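Long-range contacts in envelope glycoprotein (Bourbon virus, PDB 5ZKX), which probably drives fusion of the viral envelope with the host membrane as a trimeric class III fusion protein, captured here in its postfusion state: residues R49-S54 with C137-R142; K121-R126 with L435-Y440. All blocks are in the same frame, centred on the assembly; numbering follows the deposited sequence.

Interaction 1: residues R49-S54 with C137-R142; sequences RAYWRS and CNLSWR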
loop_
_atom_site.group_PDB
_atom_site.type_symbol
_atom_site.label_atom_id
_atom_site.label_comp_id
_atom_site.label_asym_id
_atom_site.label_seq_id
_atom_site.Cartn_x
_atom_site.Cartn_y
_atom_site.Cartn_z
ATOM N N ARG A 49 33.315 -6.387 -8.078
ATOM C CA ARG A 49 34.415 -7.318 -8.256
ATOM C C ARG A 49 35.179 -7.425 -6.947
ATOM O O ARG A 49 35.405 -6.420 -6.270
ATOM C CB ARG A 49 35.359 -6.881 -9.381
ATOM C CG ARG A 49 36.601 -7.748 -9.505
ATOM C CD ARG A 49 37.426 -7.371 -10.718
ATOM N NE ARG A 49 37.869 -5.982 -10.677
ATOM C CZ ARG A 49 38.317 -5.320 -11.737
ATOM N NH1 ARG A 49 38.376 -5.926 -12.915
ATOM N NH2 ARG A 49 38.703 -4.056 -11.623
ATOM N N ALA A 50 35.564 -8.649 -6.598
ATOM C CA ALA A 50 36.397 -8.898 -5.432
ATOM C C ALA A 50 37.142 -10.207 -5.650
ATOM O O ALA A 50 36.849 -10.968 -6.575
ATOM C CB ALA A 50 35.569 -8.946 -4.144
ATOM N N TYR A 51 38.115 -10.462 -4.780
ATOM C CA TYR A 51 38.834 -11.723 -4.818
ATOM C C TYR A 51 39.104 -12.214 -3.403
ATOM O O TYR A 51 39.399 -11.426 -2.499
ATOM C CB TYR A 51 40.148 -11.608 -5.617
ATOM C CG TYR A 51 41.217 -10.704 -5.033
ATOM C CD1 TYR A 51 42.109 -11.176 -4.078
ATOM C CD2 TYR A 51 41.362 -9.394 -5.469
ATOM C CE1 TYR A 51 43.093 -10.364 -3.555
ATOM C CE2 TYR A 51 42.349 -8.572 -4.952
ATOM C CZ TYR A 51 43.212 -9.066 -3.995
ATOM O OH TYR A 51 44.195 -8.259 -3.470
ATOM N N TRP A 52 38.979 -13.522 -3.226
ATOM C CA TRP A 52 39.372 -14.185 -1.994
ATOM C C TRP A 52 40.790 -14.719 -2.153
ATOM O O TRP A 52 41.083 -15.434 -3.117
ATOM C CB TRP A 52 38.403 -15.323 -1.674
ATOM C CG TRP A 52 38.933 -16.307 -0.693
ATOM C CD1 TRP A 52 39.514 -17.512 -0.971
ATOM C CD2 TRP A 52 38.932 -16.180 0.733
ATOM N NE1 TRP A 52 39.875 -18.140 0.195
ATOM C CE2 TRP A 52 39.528 -17.342 1.256
ATOM C CE3 TRP A 52 38.489 -15.192 1.618
ATOM C CZ2 TRP A 52 39.689 -17.546 2.623
ATOM C CZ3 TRP A 52 38.651 -15.396 2.975
ATOM C CH2 TRP A 52 39.245 -16.563 3.463
ATOM N N ARG A 53 41.670 -14.358 -1.223
ATOM C CA ARG A 53 43.064 -14.780 -1.264
ATOM C C ARG A 53 43.406 -15.531 0.012
ATOM O O ARG A 53 43.088 -15.068 1.111
ATOM C CB ARG A 53 44.002 -13.583 -1.441
ATOM C CG ARG A 53 45.477 -13.921 -1.261
ATOM C CD ARG A 53 46.264 -12.706 -0.808
ATOM N NE ARG A 53 46.522 -11.783 -1.908
ATOM C CZ ARG A 53 46.755 -10.483 -1.753
ATOM N NH1 ARG A 53 46.760 -9.946 -0.539
ATOM N NH2 ARG A 53 46.984 -9.719 -2.813
ATOM N N SER A 54 44.052 -16.688 -0.135
ATOM C CA SER A 54 44.517 -17.483 1.000
ATOM C C SER A 54 45.980 -17.843 0.763
ATOM O O SER A 54 46.284 -18.767 0.003
ATOM C CB SER A 54 43.668 -18.734 1.193
ATOM O OG SER A 54 43.924 -19.315 2.462
ATOM N N CYS A 137 49.094 -21.078 -2.265
ATOM C CA CYS A 137 48.280 -19.956 -2.709
ATOM C C CYS A 137 46.943 -20.458 -3.227
ATOM O O CYS A 137 46.886 -21.427 -3.991
ATOM C CB CYS A 137 48.988 -19.139 -3.795
ATOM S SG CYS A 137 48.026 -17.716 -4.399
ATOM N N ASN A 138 45.874 -19.798 -2.794
ATOM C CA ASN A 138 44.540 -19.972 -3.345
ATOM C C ASN A 138 43.968 -18.598 -3.653
ATOM O O ASN A 138 44.072 -17.677 -2.838
ATOM C CB ASN A 138 43.612 -20.720 -2.381
ATOM C CG ASN A 138 43.875 -22.209 -2.353
ATOM O OD1 ASN A 138 43.437 -22.947 -3.237
ATOM N ND2 ASN A 138 44.590 -22.662 -1.331
ATOM N N LEU A 139 43.360 -18.469 -4.830
ATOM C CA LEU A 139 42.811 -17.198 -5.290
ATOM C C LEU A 139 41.535 -17.471 -6.073
ATOM O O LEU A 139 41.556 -18.234 -7.042
ATOM C CB LEU A 139 43.829 -16.447 -6.152
ATOM C CG LEU A 139 43.555 -14.986 -6.499
ATOM C CD1 LEU A 139 43.598 -14.125 -5.250
ATOM C CD2 LEU A 139 44.553 -14.487 -7.531
ATOM N N SER A 140 40.429 -16.851 -5.651
ATOM C CA SER A 140 39.130 -17.007 -6.292
ATOM C C SER A 140 38.480 -15.642 -6.471
ATOM O O SER A 140 38.508 -14.812 -5.559
ATOM C CB SER A 140 38.216 -17.916 -5.471
ATOM O OG SER A 140 37.164 -18.438 -6.263
ATOM N N TRP A 141 37.884 -15.419 -7.639
ATOM C CA TRP A 141 37.355 -14.114 -8.013
ATOM C C TRP A 141 35.835 -14.140 -8.111
ATOM O O TRP A 141 35.223 -15.184 -8.351
ATOM C CB TRP A 141 37.935 -13.648 -9.353
ATOM C CG TRP A 141 39.379 -13.286 -9.289
ATOM C CD1 TRP A 141 40.440 -14.142 -9.324
ATOM C CD2 TRP A 141 39.929 -11.968 -9.176
ATOM N NE1 TRP A 141 41.617 -13.439 -9.238
ATOM C CE2 TRP A 141 41.331 -12.102 -9.146
ATOM C CE3 TRP A 141 39.371 -10.688 -9.095
ATOM C CZ2 TRP A 141 42.182 -11.005 -9.041
ATOM C CZ3 TRP A 141 40.219 -9.600 -8.990
ATOM C CH2 TRP A 141 41.608 -9.766 -8.964
ATOM N N ARG A 142 35.236 -12.967 -7.918
ATOM C CA ARG A 142 33.812 -12.759 -8.124
ATOM C C ARG A 142 33.622 -11.452 -8.879
ATOM O O ARG A 142 34.406 -10.512 -8.727
ATOM C CB ARG A 142 33.035 -12.729 -6.798
ATOM C CG ARG A 142 33.153 -11.418 -6.025
ATOM C CD ARG A 142 32.570 -11.533 -4.625
ATOM N NE ARG A 142 31.220 -12.090 -4.628
ATOM C CZ ARG A 142 30.117 -11.378 -4.416
ATOM N NH1 ARG A 142 30.201 -10.076 -4.182
ATOM N NH2 ARG A 142 28.933 -11.967 -4.438
HETATM O O HOH W 1 45.699 -21.553 0.580
#
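Tyr51 and Trp141 face each other in a non-hydrogen-bonded antiparallel pair, their side chains side by side and pointing the same way. CB of Tyr51 sits over the middle of the Trp141 six-membered ring, 3.6 Å from its centroid and 12° off the normal, which defines a CH-pi contact. CD2 of Tyr51 also lies over that face, 3.5 Å from Trp141 CH2. The two ring planes are inclined at 45°, with centroids 4.9 Å apart. A chi1 of 66° sets Tyr51 CG between the backbone N and the carbonyl carbon; ring atom CD1 lies 3.5 Å from Leu139 CD1. That methyl also approaches CB of Arg53, the cross-strand neighbour of Leu139, at 3.9 Å. Beyond it, the Arg53 guanidinium lays one face over Tyr51 CE1. Arg49 runs alongside Trp141, touching the indole with CD; its guanidinium turns to Glu81 and the Lys75 carbonyl.

On the sheet face of Trp52 and Ser140, CB of Ala50 meets Arg142 CG at 3.9 Å, while the Arg142 guanidinium goes on to salt bridges with Glu187 and Glu122. A water donates to Ser54 O; its very short approach to Asn138 ND2 is doubtful, and ND2 also bonds to Asn128.

Six backbone hydrogen bonds in three reciprocal pairs join strands 44-58 and 134-148, Trp52 N to Ser140 O being the shortest at 2.7 Å; CA-H...O contacts fill the intervening positions. Tyr51 and Arg53 turn their backbones to strand 67-74 on the other edge, and a disulfide ties Cys137 to Cys108. Chemically, the contact on the Tyr51 face is made by aromatic and aliphatic carbon, while buried charged and polar ends are paid for by partners outside the two segments.

Interaction 2: residues K121-R126 with L435-Y440; sequences KELEKR and LDTMTY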
loop_
_atom_site.group_PDB
_atom_site.type_symbol
_atom_site.label_atom_id
_atom_site.label_comp_id
_atom_site.label_asym_id
_atom_site.label_seq_id
_atom_site.Cartn_x
_atom_site.Cartn_y
_atom_site.Cartn_z
ATOM N N LYS A 121 30.242 -14.635 -12.137
ATOM C CA LYS A 121 31.297 -15.410 -11.491
ATOM C C LYS A 121 31.229 -15.204 -9.988
ATOM O O LYS A 121 31.336 -14.070 -9.515
ATOM C CB LYS A 121 32.671 -14.998 -12.026
ATOM C CG LYS A 121 33.848 -15.637 -11.309
ATOM C CD LYS A 121 33.904 -17.133 -11.562
ATOM C CE LYS A 121 35.097 -17.758 -10.865
ATOM N NZ LYS A 121 35.049 -17.534 -9.394
ATOM N N GLU A 122 31.057 -16.293 -9.245
ATOM C CA GLU A 122 31.104 -16.275 -7.791
ATOM C C GLU A 122 32.390 -16.944 -7.322
ATOM O O GLU A 122 32.842 -17.924 -7.920
ATOM C CB GLU A 122 29.892 -16.989 -7.185
ATOM C CG GLU A 122 29.733 -16.760 -5.691
ATOM C CD GLU A 122 29.758 -15.288 -5.329
ATOM O OE1 GLU A 122 28.863 -14.545 -5.786
ATOM O OE2 GLU A 122 30.677 -14.868 -4.599
ATOM N N LEU A 123 32.977 -16.408 -6.256
ATOM C CA LEU A 123 34.234 -16.948 -5.769
ATOM C C LEU A 123 33.990 -18.174 -4.897
ATOM O O LEU A 123 32.893 -18.394 -4.376
ATOM C CB LEU A 123 35.022 -15.887 -4.993
ATOM C CG LEU A 123 34.508 -15.348 -3.654
ATOM C CD1 LEU A 123 34.958 -16.208 -2.486
ATOM C CD2 LEU A 123 34.998 -13.929 -3.462
ATOM N N GLU A 124 35.036 -18.983 -4.748
ATOM C CA GLU A 124 35.029 -20.114 -3.833
ATOM C C GLU A 124 36.012 -19.843 -2.704
ATOM O O GLU A 124 37.156 -19.446 -2.950
ATOM C CB GLU A 124 35.387 -21.418 -4.546
ATOM C CG GLU A 124 35.275 -22.643 -3.645
ATOM C CD GLU A 124 35.441 -23.943 -4.401
ATOM O OE1 GLU A 124 34.612 -24.858 -4.206
ATOM O OE2 GLU A 124 36.400 -24.054 -5.191
ATOM N N LYS A 125 35.559 -20.050 -1.469
ATOM C CA LYS A 125 36.368 -19.782 -0.282
ATOM C C LYS A 125 37.156 -21.041 0.067
ATOM O O LYS A 125 36.800 -21.814 0.958
ATOM C CB LYS A 125 35.477 -19.331 0.869
ATOM C CG LYS A 125 36.215 -18.943 2.134
ATOM C CD LYS A 125 35.281 -18.994 3.323
ATOM C CE LYS A 125 35.968 -18.528 4.588
ATOM N NZ LYS A 125 35.055 -18.635 5.763
ATOM N N ARG A 126 38.259 -21.245 -0.654
ATOM C CA ARG A 126 39.068 -22.449 -0.522
ATOM C C ARG A 126 40.461 -22.106 -0.013
ATOM O O ARG A 126 41.025 -21.065 -0.357
ATOM C CB ARG A 126 39.175 -23.199 -1.850
ATOM C CG ARG A 126 39.785 -22.386 -2.955
ATOM C CD ARG A 126 40.254 -23.255 -4.102
ATOM N NE ARG A 126 40.913 -22.440 -5.115
ATOM C CZ ARG A 126 40.281 -21.847 -6.122
ATOM N NH1 ARG A 126 38.968 -21.983 -6.261
ATOM N NH2 ARG A 126 40.965 -21.120 -6.993
ATOM N N LEU A 435 27.629 -13.691 1.178
ATOM C CA LEU A 435 27.365 -14.366 2.443
ATOM C C LEU A 435 27.184 -15.861 2.234
ATOM O O LEU A 435 27.717 -16.672 3.001
ATOM C CB LEU A 435 26.126 -13.771 3.109
ATOM C CG LEU A 435 26.276 -12.405 3.780
ATOM C CD1 LEU A 435 24.939 -11.948 4.334
ATOM C CD2 LEU A 435 27.329 -12.444 4.879
ATOM N N ASP A 436 26.444 -16.246 1.193
ATOM C CA ASP A 436 26.153 -17.661 0.973
ATOM C C ASP A 436 27.415 -18.447 0.642
ATOM O O ASP A 436 27.551 -19.606 1.048
ATOM C CB ASP A 436 25.121 -17.818 -0.143
ATOM C CG ASP A 436 23.702 -17.576 0.331
ATOM O OD1 ASP A 436 23.514 -17.214 1.513
ATOM O OD2 ASP A 436 22.771 -17.750 -0.482
ATOM N N THR A 437 28.350 -17.842 -0.092
ATOM C CA THR A 437 29.546 -18.566 -0.503
ATOM C C THR A 437 30.625 -18.592 0.573
ATOM O O THR A 437 31.500 -19.462 0.527
ATOM C CB THR A 437 30.120 -17.966 -1.794
ATOM O OG1 THR A 437 31.180 -18.798 -2.279
ATOM C CG2 THR A 437 30.664 -16.570 -1.552
ATOM N N MET A 438 30.573 -17.678 1.543
ATOM C CA MET A 438 31.594 -17.569 2.573
ATOM C C MET A 438 31.241 -18.321 3.855
ATOM O O MET A 438 31.774 -17.985 4.917
ATOM C CB MET A 438 31.852 -16.097 2.906
ATOM C CG MET A 438 32.456 -15.285 1.774
ATOM S SD MET A 438 34.159 -15.729 1.427
ATOM C CE MET A 438 34.915 -15.424 3.014
ATOM N N THR A 439 30.367 -19.327 3.788
ATOM C CA THR A 439 29.937 -19.989 5.016
ATOM C C THR A 439 30.993 -20.942 5.571
ATOM O O THR A 439 31.092 -21.101 6.793
ATOM C CB THR A 439 28.629 -20.750 4.793
ATOM O OG1 THR A 439 28.740 -21.568 3.625
ATOM C CG2 THR A 439 27.473 -19.779 4.625
ATOM N N TYR A 440 31.777 -21.587 4.711
ATOM C CA TYR A 440 32.820 -22.475 5.202
ATOM C C TYR A 440 33.916 -22.600 4.156
ATOM O O TYR A 440 33.698 -22.373 2.962
ATOM C CB TYR A 440 32.260 -23.850 5.585
ATOM C CG TYR A 440 31.850 -24.733 4.425
ATOM C CD1 TYR A 440 32.690 -25.734 3.963
ATOM C CD2 TYR A 440 30.612 -24.587 3.814
ATOM C CE1 TYR A 440 32.319 -26.553 2.912
ATOM C CE2 TYR A 440 30.231 -25.402 2.763
ATOM C CZ TYR A 440 31.090 -26.384 2.316
ATOM O OH TYR A 440 30.721 -27.206 1.273
HETATM O O HOH W 2 32.951 -20.986 -1.437
#
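Thr437, the last helical residue before Met438, supplies the shortest polar link to 121-126: its OG1 donates to Leu123 O at 2.7 Å. The C=O...donor angle is 155°, with the hydroxyl tilted somewhat from the carbonyl plane. OG1 stands anti to the backbone N (chi1 -172°), which directs it to that carbonyl. A water makes a second bridge, accepting from Lys125 N at 2.8 Å and donating to Thr437 O. The third link is weak, from Lys125 NZ to Met438 O at 3.5 Å; the ammonium has a stronger partner in Thr439 O of the second subunit.

The apolar contact is carried by Lys125 and Met438, which cross at about a right angle. Lys125 is extended beyond CG, and its methylenes run past the thioether: CB and CG meet Met438 SD, and CD comes to 3.6 Å from CE. Met438 is bent at its second and third torsions, a hooked shape that ends with CE against the lysine chain. From another direction, Leu123 CD1 approaches SD at 4.0 Å, the two chains crossing obliquely. Trp52 and Leu72 also pack on both Leu123 and Met438.

Glu122 and Thr437 meet tip to tip without a polar bond, OE2 lying 3.5 Å from the methyl CG2. The carboxylate is instead paired with Arg142, which probably stabilises its negative charge beside the helix end.

Lys125 is the centre of an inverse gamma turn, and Tyr440 of the second subunit packs on its side chain. In this postfusion trimer the end of helix 422-437 docks on the 121-126 segment, which borders the sheet, and Lys125 and Thr439 bond reciprocally between subunits, consistent with a gp64-type class III fusion protein.

In the fold
Interactions 1 and 2 have centres about 10 Å apart, on the same side of the chain's centre. Along the sequence their segments alternate: 49-54, 121-126, 137-142, then 435-440. Interaction 1 pairs strands 44-58 and 134-148 of an antiparallel sheet; interaction 2 lays the end of helix 422-437 on the loop between strands 116-118 and 126-127. That loop borders the sheet directly, with probable hydrogen bonds from Lys121 NZ to Trp141 O (2.6 Å) and from Glu124 N to Ser140 OG (2.7 Å). Trp52 meets Tyr440 of the second subunit edge-to-face, so sheet, loop and C-terminal segment join at a subunit interface of the postfusion trimer.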